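PDB 6O1X: DNA translocase coupling protein from Clostridium perfringens, which probably binds DNA and ATP as a coupling ATPase and is thought to drive conjugative transfer of plasmid DNA, seen here through a piece that includes its FtsK/SpoIIIE-type motor domain. Local coordinates for residues A[319-324]-A[335-340]; A[92-97]-A[116-121]; A[138-143]-A[325-330]. All coordinates share one frame; numbering follows the deposited sequence.

Interaction 1: A[319-324]-A[335-340]; sequences DLPEVK and TVQFQA. With AGS (phosphothiophosphoric acid-adenylate ester), chain E.
Gln339 NE2 donates a hydrogen bond to Lys324 O over 3.1 Å. At 172° the bond is almost straight, and it meets a carbonyl lone pair while staying close to the plane of the Gln339 amide. This is the adenine end of the nucleotide pocket in a P-loop NTPase fold, where the loop before strand 326-331 faces strand 334-340. A glutamine suits the position because its amide both gives and accepts: OE1 takes a hydrogen bond from Arg326 NE, so both ends of the group are held and its rotation is fixed. The chain leaves with CG anti to the backbone N (chi1 -179°) and then bends, setting OE1 3.8 Å from Val323 CG1, with the two side chains at about a right angle. Gln337 instead runs extended toward Pro321, and its OE1 lies 3.3 Å from Pro321 CD. Its amide is anchored by Thr40 O on NE2 and Arg326 NH1 on OE1, while Leu320 CD2 slides past its aliphatic part, 3.9 Å from CG. At the strand end the backbone serves the ligand directly: the adenine N6 of the bound ATP analogue donates to Ala340 O at 3.0 Å.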
loop_
_atom_site.group_PDB
_atom_site.type_symbol
_atom_site.label_atom_id
_atom_site.label_comp_id
_atom_site.label_asym_id
_atom_site.label_seq_id
_atom_site.Cartn_x
_atom_site.Cartn_y
_atom_site.Cartn_z
ATOM N N ASP A 319 6.759 -12.500 -1.626
ATOM C CA ASP A 319 7.199 -13.163 -0.401
ATOM C C ASP A 319 6.265 -12.917 0.793
ATOM O O ASP A 319 6.489 -13.482 1.865
ATOM C CB ASP A 319 8.643 -12.713 -0.093
ATOM C CG ASP A 319 9.621 -12.923 -1.254
ATOM O OD1 ASP A 319 9.619 -14.039 -1.846
ATOM O OD2 ASP A 319 10.387 -11.972 -1.574
ATOM N N LEU A 320 5.240 -12.070 0.627
ATOM C CA LEU A 320 4.306 -11.725 1.699
ATOM C C LEU A 320 3.510 -12.937 2.248
ATOM O O LEU A 320 3.071 -13.775 1.459
ATOM C CB LEU A 320 3.284 -10.685 1.166
ATOM C CG LEU A 320 3.508 -9.196 1.385
ATOM C CD1 LEU A 320 2.422 -8.414 0.709
ATOM C CD2 LEU A 320 3.503 -8.823 2.868
ATOM N N PRO A 321 3.194 -12.995 3.563
ATOM C CA PRO A 321 2.312 -14.077 4.061
ATOM C C PRO A 321 0.910 -13.980 3.426
ATOM O O PRO A 321 0.533 -12.911 2.947
ATOM C CB PRO A 321 2.234 -13.809 5.573
ATOM C CG PRO A 321 3.373 -12.913 5.878
ATOM C CD PRO A 321 3.572 -12.077 4.653
ATOM N N GLU A 322 0.140 -15.085 3.427
ATOM C CA GLU A 322 -1.204 -15.154 2.838
ATOM C C GLU A 322 -2.311 -14.740 3.820
ATOM O O GLU A 322 -3.385 -15.344 3.860
ATOM C CB GLU A 322 -1.462 -16.549 2.223
ATOM C CG GLU A 322 -0.824 -16.726 0.855
ATOM C CD GLU A 322 -0.998 -18.094 0.230
ATOM O OE1 GLU A 322 -0.035 -18.893 0.281
ATOM O OE2 GLU A 322 -2.089 -18.366 -0.321
ATOM N N VAL A 323 -2.035 -13.695 4.602
ATOM C CA VAL A 323 -2.922 -13.102 5.609
ATOM C C VAL A 323 -3.642 -11.923 4.959
ATOM O O VAL A 323 -2.980 -11.023 4.426
ATOM C CB VAL A 323 -2.090 -12.636 6.845
ATOM C CG1 VAL A 323 -2.906 -11.732 7.782
ATOM C CG2 VAL A 323 -1.497 -13.829 7.595
ATOM N N LYS A 324 -4.988 -11.915 5.015
ATOM C CA LYS A 324 -5.765 -10.797 4.466
ATOM C C LYS A 324 -5.526 -9.525 5.278
ATOM O O LYS A 324 -5.586 -9.556 6.513
ATOM C CB LYS A 324 -7.260 -11.129 4.317
ATOM C CG LYS A 324 -7.552 -12.183 3.222
ATOM C CD LYS A 324 -7.300 -11.681 1.776
ATOM C CE LYS A 324 -6.991 -12.774 0.771
ATOM N NZ LYS A 324 -5.615 -13.327 0.933
ATOM N N THR A 335 10.951 -0.721 2.439
ATOM C CA THR A 335 9.955 -1.718 2.018
ATOM C C THR A 335 9.683 -2.473 3.322
ATOM O O THR A 335 10.513 -3.283 3.756
ATOM C CB THR A 335 10.405 -2.589 0.852
ATOM O OG1 THR A 335 10.806 -1.752 -0.224
ATOM C CG2 THR A 335 9.302 -3.532 0.385
ATOM N N VAL A 336 8.584 -2.095 4.000
ATOM C CA VAL A 336 8.210 -2.547 5.335
ATOM C C VAL A 336 6.913 -3.374 5.339
ATOM O O VAL A 336 5.947 -3.004 4.684
ATOM C CB VAL A 336 8.148 -1.315 6.305
ATOM C CG1 VAL A 336 7.887 -1.732 7.736
ATOM C CG2 VAL A 336 9.433 -0.493 6.247
ATOM N N GLN A 337 6.882 -4.478 6.100
ATOM C CA GLN A 337 5.668 -5.281 6.207
ATOM C C GLN A 337 4.755 -4.637 7.274
ATOM O O GLN A 337 5.247 -4.213 8.321
ATOM C CB GLN A 337 6.007 -6.741 6.553
ATOM C CG GLN A 337 4.852 -7.702 6.369
ATOM C CD GLN A 337 5.153 -9.152 6.723
ATOM O OE1 GLN A 337 4.240 -9.918 7.053
ATOM N NE2 GLN A 337 6.420 -9.578 6.658
ATOM N N PHE A 338 3.428 -4.548 6.989
ATOM C CA PHE A 338 2.446 -3.989 7.927
ATOM C C PHE A 338 1.071 -4.600 7.752
ATOM O O PHE A 338 0.726 -5.083 6.669
ATOM C CB PHE A 338 2.378 -2.446 7.859
ATOM C CG PHE A 338 1.580 -1.882 6.705
ATOM C CD1 PHE A 338 2.146 -1.761 5.436
ATOM C CD2 PHE A 338 0.277 -1.435 6.893
ATOM C CE1 PHE A 338 1.409 -1.247 4.373
ATOM C CE2 PHE A 338 -0.460 -0.919 5.827
ATOM C CZ PHE A 338 0.109 -0.829 4.578
ATOM N N GLN A 339 0.293 -4.600 8.833
ATOM C CA GLN A 339 -1.075 -5.072 8.815
ATOM C C GLN A 339 -1.996 -3.859 8.733
ATOM O O GLN A 339 -2.129 -3.105 9.697
ATOM C CB GLN A 339 -1.387 -5.963 10.034
ATOM C CG GLN A 339 -2.845 -6.528 10.059
ATOM C CD GLN A 339 -3.185 -7.440 8.903
ATOM O OE1 GLN A 339 -2.314 -8.036 8.249
ATOM N NE2 GLN A 339 -4.477 -7.577 8.633
ATOM N N ALA A 340 -2.629 -3.680 7.572
ATOM C CA ALA A 340 -3.537 -2.567 7.308
ATOM C C ALA A 340 -4.745 -2.619 8.218
ATOM O O ALA A 340 -5.272 -3.708 8.461
ATOM C CB ALA A 340 -3.994 -2.596 5.855
HETATM P PG AGS E . -10.459 -5.075 -3.625
HETATM S S1G AGS E . -11.756 -6.456 -3.824
HETATM O O2G AGS E . -10.742 -3.796 -4.521
HETATM O O3G AGS E . -8.941 -5.283 -3.962
HETATM P PB AGS E . -11.501 -3.951 -1.113
HETATM O O1B AGS E . -12.701 -3.355 -1.757
HETATM O O2B AGS E . -10.696 -2.998 -0.291
HETATM O O3B AGS E . -10.457 -4.601 -2.127
HETATM P PA AGS E . -13.161 -5.995 0.268
HETATM O O1A AGS E . -13.537 -5.672 1.662
HETATM O O2A AGS E . -14.214 -5.797 -0.835
HETATM O O3A AGS E . -11.861 -5.184 -0.170
HETATM O "O5'" AGS E . -12.744 -7.529 0.207
HETATM C "C5'" AGS E . -11.531 -7.984 0.833
HETATM C "C4'" AGS E . -11.786 -9.116 1.802
HETATM O "O4'" AGS E . -10.692 -9.198 2.738
HETATM C "C3'" AGS E . -13.050 -9.062 2.662
HETATM O "O3'" AGS E . -13.578 -10.362 2.923
HETATM C "C2'" AGS E . -12.581 -8.325 3.925
HETATM O "O2'" AGS E . -13.247 -8.763 5.106
HETATM C "C1'" AGS E . -11.087 -8.684 4.000
HETATM N N9 AGS E . -10.212 -7.564 4.336
HETATM C C8 AGS E . -9.923 -6.463 3.571
HETATM N N7 AGS E . -9.065 -5.639 4.120
HETATM C C5 AGS E . -8.778 -6.230 5.342
HETATM C C6 AGS E . -7.981 -5.823 6.435
HETATM N N6 AGS E . -7.294 -4.678 6.471
HETATM N N1 AGS E . -7.943 -6.629 7.523
HETATM C C2 AGS E . -8.657 -7.762 7.513
HETATM N N3 AGS E . -9.448 -8.242 6.548
HETATM C C4 AGS E . -9.473 -7.423 5.485
#

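Interaction 2: A[92-97]-A[116-121]; sequences AKIPKY and QTFSGN. With BGC (beta-D-glucopyranose), chain C.
Ile94 meets the start of the turn, Thr117 and Phe118, with both of its branches. Its CG2 methyl sits against the backbone, 3.3 Å from Thr117 C, and its CD1 reaches the Phe118 ring, 3.6 Å from CE1. The torsion explains the division: CG1 stands between the backbone N and the carbonyl carbon (chi1 41°), so the long branch goes to the ring while CG2 is left to face the peptide. A beta-branched residue fits here because it offers two apolar ends from one CB. Ala92 adds its small CB 3.8 Å from Phe118 CE1, and its carbonyl O lies in the ring plane at the edge, 3.6 Å from that same carbon. Pro95 takes the other end of the contact, with its CD 3.4 Å from Gln116 OE1 and the two side chains meeting at about a right angle.

Farther out, strand 334-340 backs the group. Thr117 OG1 is hydrogen-bonded to Gln337 O, Gln116 pairs with Gln339 through the backbone, and Ile94 and Phe118 both pack on the Gln337 side chain. The turn itself is closed by Thr117 N bonding to Gly120 O at 2.8 Å, and Gly120 has a positive phi (100°) with backbone angles that leave no room for a CB. Just beyond it, Asn121 O accepts a hydrogen bond from O3 of a bound glucose at 2.7 Å. The arrangement is that of a beta hairpin, whose turn joins strands 111-116 and 121-125 and is covered on one flank by the loop following strand 82-89.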
loop_
_atom_site.group_PDB
_atom_site.type_symbol
_atom_site.label_atom_id
_atom_site.label_comp_id
_atom_site.label_asym_id
_atom_site.label_seq_id
_atom_site.Cartn_x
_atom_site.Cartn_y
_atom_site.Cartn_z
ATOM N N ALA A 92 8.734 -11.411 15.748
ATOM C CA ALA A 92 8.345 -10.389 14.778
ATOM C C ALA A 92 6.829 -10.404 14.688
ATOM O O ALA A 92 6.250 -10.840 13.682
ATOM C CB ALA A 92 8.978 -10.682 13.421
ATOM N N LYS A 93 6.176 -9.981 15.780
ATOM C CA LYS A 93 4.719 -9.989 15.824
ATOM C C LYS A 93 4.065 -8.698 15.249
ATOM O O LYS A 93 4.469 -7.560 15.531
ATOM C CB LYS A 93 4.165 -10.343 17.225
ATOM C CG LYS A 93 4.694 -9.492 18.388
ATOM C CD LYS A 93 4.138 -9.961 19.742
ATOM C CE LYS A 93 4.704 -9.167 20.903
ATOM N NZ LYS A 93 4.144 -9.598 22.216
ATOM N N ILE A 94 3.086 -8.947 14.373
ATOM C CA ILE A 94 2.158 -8.035 13.730
ATOM C C ILE A 94 0.811 -8.747 13.737
ATOM O O ILE A 94 0.769 -9.948 13.448
ATOM C CB ILE A 94 2.560 -7.527 12.312
ATOM C CG1 ILE A 94 3.161 -8.618 11.415
ATOM C CG2 ILE A 94 3.485 -6.351 12.434
ATOM C CD1 ILE A 94 3.724 -8.063 10.006
ATOM N N PRO A 95 -0.291 -8.053 14.097
ATOM C CA PRO A 95 -1.602 -8.727 14.121
ATOM C C PRO A 95 -1.998 -9.297 12.764
ATOM O O PRO A 95 -1.470 -8.861 11.735
ATOM C CB PRO A 95 -2.574 -7.622 14.544
ATOM C CG PRO A 95 -1.739 -6.539 15.103
ATOM C CD PRO A 95 -0.401 -6.628 14.470
ATOM N N LYS A 96 -2.889 -10.300 12.767
ATOM C CA LYS A 96 -3.412 -10.910 11.538
ATOM C C LYS A 96 -4.785 -10.255 11.239
ATOM O O LYS A 96 -5.372 -10.455 10.172
ATOM C CB LYS A 96 -3.552 -12.443 11.687
ATOM C CG LYS A 96 -2.294 -13.156 12.197
ATOM C CD LYS A 96 -2.552 -13.929 13.483
ATOM C CE LYS A 96 -2.359 -13.084 14.723
ATOM N NZ LYS A 96 -2.750 -13.821 15.955
ATOM N N TYR A 97 -5.274 -9.465 12.201
ATOM C CA TYR A 97 -6.528 -8.732 12.128
ATOM C C TYR A 97 -6.432 -7.484 13.011
ATOM O O TYR A 97 -6.115 -7.559 14.194
ATOM C CB TYR A 97 -7.733 -9.613 12.515
ATOM C CG TYR A 97 -9.062 -8.914 12.328
ATOM C CD1 TYR A 97 -9.515 -8.567 11.059
ATOM C CD2 TYR A 97 -9.864 -8.596 13.418
ATOM C CE1 TYR A 97 -10.727 -7.907 10.879
ATOM C CE2 TYR A 97 -11.081 -7.939 13.251
ATOM C CZ TYR A 97 -11.501 -7.583 11.978
ATOM O OH TYR A 97 -12.701 -6.945 11.787
ATOM N N GLN A 116 -0.345 -1.172 11.208
ATOM C CA GLN A 116 0.664 -1.493 12.196
ATOM C C GLN A 116 1.808 -2.304 11.668
ATOM O O GLN A 116 1.592 -3.345 11.057
ATOM C CB GLN A 116 0.009 -2.276 13.332
ATOM C CG GLN A 116 0.501 -1.913 14.706
ATOM C CD GLN A 116 -0.341 -2.601 15.743
ATOM O OE1 GLN A 116 -0.020 -3.708 16.185
ATOM N NE2 GLN A 116 -1.448 -1.961 16.137
ATOM N N THR A 117 3.022 -1.871 11.966
ATOM C CA THR A 117 4.203 -2.662 11.630
ATOM C C THR A 117 4.724 -3.319 12.936
ATOM O O THR A 117 3.995 -3.356 13.929
ATOM C CB THR A 117 5.247 -1.885 10.784
ATOM O OG1 THR A 117 6.286 -2.800 10.401
ATOM C CG2 THR A 117 5.826 -0.678 11.509
ATOM N N PHE A 118 5.951 -3.862 12.912
ATOM C CA PHE A 118 6.593 -4.583 14.011
ATOM C C PHE A 118 6.681 -3.779 15.302
ATOM O O PHE A 118 6.395 -4.320 16.370
ATOM C CB PHE A 118 7.959 -5.109 13.560
ATOM C CG PHE A 118 7.812 -6.039 12.374
ATOM C CD1 PHE A 118 7.256 -7.304 12.527
ATOM C CD2 PHE A 118 8.149 -5.615 11.091
ATOM C CE1 PHE A 118 7.071 -8.138 11.426
ATOM C CE2 PHE A 118 7.991 -6.462 9.996
ATOM C CZ PHE A 118 7.454 -7.719 10.171
ATOM N N SER A 119 6.994 -2.480 15.193
ATOM C CA SER A 119 7.063 -1.566 16.325
ATOM C C SER A 119 6.449 -0.229 15.924
ATOM O O SER A 119 7.122 0.630 15.352
ATOM C CB SER A 119 8.508 -1.391 16.783
ATOM O OG SER A 119 8.605 -0.467 17.855
ATOM N N GLY A 120 5.162 -0.078 16.187
ATOM C CA GLY A 120 4.447 1.153 15.882
ATOM C C GLY A 120 3.633 1.111 14.610
ATOM O O GLY A 120 3.545 0.090 13.913
ATOM N N ASN A 121 3.013 2.240 14.322
ATOM C CA ASN A 121 2.159 2.406 13.161
ATOM C C ASN A 121 2.845 3.024 11.980
ATOM O O ASN A 121 3.854 3.701 12.147
ATOM C CB ASN A 121 0.931 3.201 13.535
ATOM C CG ASN A 121 0.071 2.526 14.571
ATOM O OD1 ASN A 121 -0.002 1.291 14.654
ATOM N ND2 ASN A 121 -0.599 3.334 15.379
HETATM C C2 BGC C . 8.171 3.023 9.976
HETATM C C3 BGC C . 6.863 3.733 10.284
HETATM C C4 BGC C . 6.977 5.216 9.955
HETATM C C5 BGC C . 7.405 5.394 8.500
HETATM C C6 BGC C . 7.675 6.839 8.145
HETATM C C1 BGC C . 8.587 3.271 8.530
HETATM O O1 BGC C . 9.859 2.772 8.366
HETATM O O2 BGC C . 8.024 1.627 10.212
HETATM O O3 BGC C . 6.530 3.527 11.651
HETATM O O4 BGC C . 5.724 5.866 10.139
HETATM O O5 BGC C . 8.622 4.673 8.252
HETATM O O6 BGC C . 7.930 6.995 6.760
#

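Interaction 3: A[138-143]-A[325-330]; sequences TGSGKS and GRFLFK. With AGS (phosphothiophosphoric acid-adenylate ester), chain E.
The Walker A P-loop, which leads into helix 142-155, rests here on the tip of Phe327, a buried residue of strand 326-331. Ring atom CZ lies 3.5 Å from Ser140 O and 3.6 Å from Lys142 N, the latter at the ring edge near its plane, while CE2 approaches Lys142 CB at 4.0 Å. With CG anti to the carbonyl carbon (chi1 -74°), the ring is directed into the bend of the loop, and Phe338, Ala340 and Ile298 of the neighbouring strands pack against it. A large flat apolar side chain suits this place, since it can press on a stretch of backbone without competing for its polar atoms.

Two glycines let the nucleotide lie close to the chain. Gly141 and Gly325 both have positive phi and backbone angles at which a CB would be jammed against the preceding carbonyl. A CB would also run into the adenine, at N7 from Gly141 and at N1 from Gly325. Gly325 CA comes within 3.6 Å of the adenine C6, and Gly141 CA approaches the beta-phosphate.

At the phosphate end, Lys142 bends at chi2 and chi4, so that its ammonium turns away from Phe327 toward the gamma-thiophosphate, with NZ 3.1 Å from O2G. NZ also donates to Ser143 OG at 2.9 Å. Ser143 N makes a weak hydrogen bond to O2B, 3.2 Å long. Ser140 OG is hydrogen-bonded to Glu137 O, which ties the loop to itself.

Labour is thus divided: Phe327 puts its C-H edge and van der Waals surface against the loop backbone, while the lysine and the loop backbone present positive charge and N-H groups to the phosphates, an arrangement consistent with stabilising the negative charge of bound ATP.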
loop_
_atom_site.group_PDB
_atom_site.type_symbol
_atom_site.label_atom_id
_atom_site.label_comp_id
_atom_site.label_asym_id
_atom_site.label_seq_id
_atom_site.Cartn_x
_atom_site.Cartn_y
_atom_site.Cartn_z
ATOM N N THR A 138 -7.883 -8.632 -6.570
ATOM C CA THR A 138 -9.226 -8.739 -5.998
ATOM C C THR A 138 -9.160 -9.445 -4.662
ATOM O O THR A 138 -8.466 -10.457 -4.545
ATOM C CB THR A 138 -10.189 -9.457 -6.957
ATOM O OG1 THR A 138 -10.495 -8.563 -8.020
ATOM C CG2 THR A 138 -11.513 -9.857 -6.285
ATOM N N GLY A 139 -9.870 -8.896 -3.677
ATOM C CA GLY A 139 -9.986 -9.442 -2.326
ATOM C C GLY A 139 -8.814 -9.175 -1.408
ATOM O O GLY A 139 -8.782 -9.705 -0.299
ATOM N N SER A 140 -7.837 -8.359 -1.845
ATOM C CA SER A 140 -6.685 -8.038 -1.009
ATOM C C SER A 140 -6.997 -7.017 0.091
ATOM O O SER A 140 -6.410 -7.094 1.176
ATOM C CB SER A 140 -5.515 -7.558 -1.857
ATOM O OG SER A 140 -5.840 -6.405 -2.614
ATOM N N GLY A 141 -7.869 -6.058 -0.206
ATOM C CA GLY A 141 -8.211 -4.981 0.714
ATOM C C GLY A 141 -7.420 -3.722 0.425
ATOM O O GLY A 141 -7.254 -2.880 1.306
ATOM N N LYS A 142 -6.918 -3.581 -0.828
ATOM C CA LYS A 142 -6.144 -2.422 -1.267
ATOM C C LYS A 142 -7.000 -1.143 -1.387
ATOM O O LYS A 142 -6.446 -0.053 -1.368
ATOM C CB LYS A 142 -5.371 -2.728 -2.565
ATOM C CG LYS A 142 -6.225 -2.845 -3.831
ATOM C CD LYS A 142 -6.262 -1.535 -4.644
ATOM C CE LYS A 142 -7.084 -1.637 -5.919
ATOM N NZ LYS A 142 -8.515 -2.017 -5.654
ATOM N N SER A 143 -8.334 -1.281 -1.504
ATOM C CA SER A 143 -9.271 -0.160 -1.604
ATOM C C SER A 143 -9.747 0.233 -0.235
ATOM O O SER A 143 -10.173 1.363 -0.060
ATOM C CB SER A 143 -10.470 -0.528 -2.473
ATOM O OG SER A 143 -10.160 -0.458 -3.852
ATOM N N GLY A 325 -5.173 -8.461 4.568
ATOM C CA GLY A 325 -4.868 -7.152 5.133
ATOM C C GLY A 325 -3.379 -6.922 5.319
ATOM O O GLY A 325 -2.983 -5.864 5.799
ATOM N N ARG A 326 -2.542 -7.926 4.974
ATOM C CA ARG A 326 -1.092 -7.823 5.095
ATOM C C ARG A 326 -0.503 -7.231 3.835
ATOM O O ARG A 326 -0.708 -7.754 2.740
ATOM C CB ARG A 326 -0.434 -9.155 5.447
ATOM C CG ARG A 326 0.987 -8.993 5.994
ATOM C CD ARG A 326 1.035 -8.355 7.377
ATOM N NE ARG A 326 0.328 -9.139 8.394
ATOM C CZ ARG A 326 0.851 -10.180 9.039
ATOM N NH1 ARG A 326 2.084 -10.588 8.766
ATOM N NH2 ARG A 326 0.133 -10.841 9.938
ATOM N N PHE A 327 0.237 -6.141 4.003
ATOM C CA PHE A 327 0.783 -5.379 2.898
ATOM C C PHE A 327 2.211 -4.991 3.114
ATOM O O PHE A 327 2.743 -5.075 4.230
ATOM C CB PHE A 327 -0.052 -4.065 2.693
ATOM C CG PHE A 327 -1.415 -4.247 2.056
ATOM C CD1 PHE A 327 -2.519 -4.605 2.823
ATOM C CD2 PHE A 327 -1.603 -4.001 0.706
ATOM C CE1 PHE A 327 -3.768 -4.813 2.230
ATOM C CE2 PHE A 327 -2.848 -4.200 0.112
ATOM C CZ PHE A 327 -3.925 -4.614 0.875
ATOM N N LEU A 328 2.813 -4.484 2.030
ATOM C CA LEU A 328 4.125 -3.889 2.060
ATOM C C LEU A 328 3.969 -2.372 1.877
ATOM O O LEU A 328 3.090 -1.894 1.134
ATOM C CB LEU A 328 5.025 -4.489 0.980
ATOM C CG LEU A 328 5.542 -5.924 1.199
ATOM C CD1 LEU A 328 6.477 -6.305 0.065
ATOM C CD2 LEU A 328 6.315 -6.065 2.491
ATOM N N PHE A 329 4.829 -1.628 2.560
ATOM C CA PHE A 329 4.873 -0.175 2.539
ATOM C C PHE A 329 6.208 0.263 2.050
ATOM O O PHE A 329 7.219 -0.089 2.646
ATOM C CB PHE A 329 4.639 0.410 3.942
ATOM C CG PHE A 329 4.782 1.916 4.018
ATOM C CD1 PHE A 329 3.760 2.756 3.570
ATOM C CD2 PHE A 329 5.932 2.499 4.554
ATOM C CE1 PHE A 329 3.895 4.152 3.646
ATOM C CE2 PHE A 329 6.048 3.892 4.653
ATOM C CZ PHE A 329 5.036 4.709 4.186
ATOM N N LYS A 330 6.216 1.080 0.999
ATOM C CA LYS A 330 7.453 1.626 0.460
ATOM C C LYS A 330 7.440 3.150 0.362
ATOM O O LYS A 330 6.533 3.734 -0.231
ATOM C CB LYS A 330 7.832 0.975 -0.882
ATOM C CG LYS A 330 9.174 1.464 -1.431
ATOM C CD LYS A 330 9.114 1.838 -2.894
ATOM C CE LYS A 330 10.425 2.422 -3.378
ATOM N NZ LYS A 330 11.579 1.546 -3.041
HETATM P PG AGS E . -10.459 -5.075 -3.625
HETATM S S1G AGS E . -11.756 -6.456 -3.824
HETATM O O2G AGS E . -10.742 -3.796 -4.521
HETATM O O3G AGS E . -8.941 -5.283 -3.962
HETATM P PB AGS E . -11.501 -3.951 -1.113
HETATM O O1B AGS E . -12.701 -3.355 -1.757
HETATM O O2B AGS E . -10.696 -2.998 -0.291
HETATM O O3B AGS E . -10.457 -4.601 -2.127
HETATM P PA AGS E . -13.161 -5.995 0.268
HETATM O O1A AGS E . -13.537 -5.672 1.662
HETATM O O2A AGS E . -14.214 -5.797 -0.835
HETATM O O3A AGS E . -11.861 -5.184 -0.170
HETATM O "O5'" AGS E . -12.744 -7.529 0.207
HETATM C "C5'" AGS E . -11.531 -7.984 0.833
HETATM C "C4'" AGS E . -11.786 -9.116 1.802
HETATM O "O4'" AGS E . -10.692 -9.198 2.738
HETATM C "C3'" AGS E . -13.050 -9.062 2.662
HETATM O "O3'" AGS E . -13.578 -10.362 2.923
HETATM C "C2'" AGS E . -12.581 -8.325 3.925
HETATM O "O2'" AGS E . -13.247 -8.763 5.106
HETATM C "C1'" AGS E . -11.087 -8.684 4.000
HETATM N N9 AGS E . -10.212 -7.564 4.336
HETATM C C8 AGS E . -9.923 -6.463 3.571
HETATM N N7 AGS E . -9.065 -5.639 4.120
HETATM C C5 AGS E . -8.778 -6.230 5.342
HETATM C C6 AGS E . -7.981 -5.823 6.435
HETATM N N6 AGS E . -7.294 -4.678 6.471
HETATM N N1 AGS E . -7.943 -6.629 7.523
HETATM C C2 AGS E . -8.657 -7.762 7.513
HETATM N N3 AGS E . -9.448 -8.242 6.548
HETATM C C4 AGS E . -9.473 -7.423 5.485
#

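The three interactions gather around the same end of the large mixed sheet. Centres of interactions 1 and 3 are about 8 Å apart, those of 1 and 2 about 10 Å, and those of 2 and 3 about 14 Å. Strands 326-331 and 334-340, consecutive in the chain and adjacent in the sheet, carry interactions 3 and 1, whose segments alternate along the sequence; both touch the ATP analogue. Interaction 2 is complete before either segment of interaction 1 begins. Arg326 binds them together, bonding to Gln337 and Gln339 and, weakly, to Pro95 O. The P-loop, the adenine pocket and the hairpin beside the bound glucose are therefore physically linked through one strand pair.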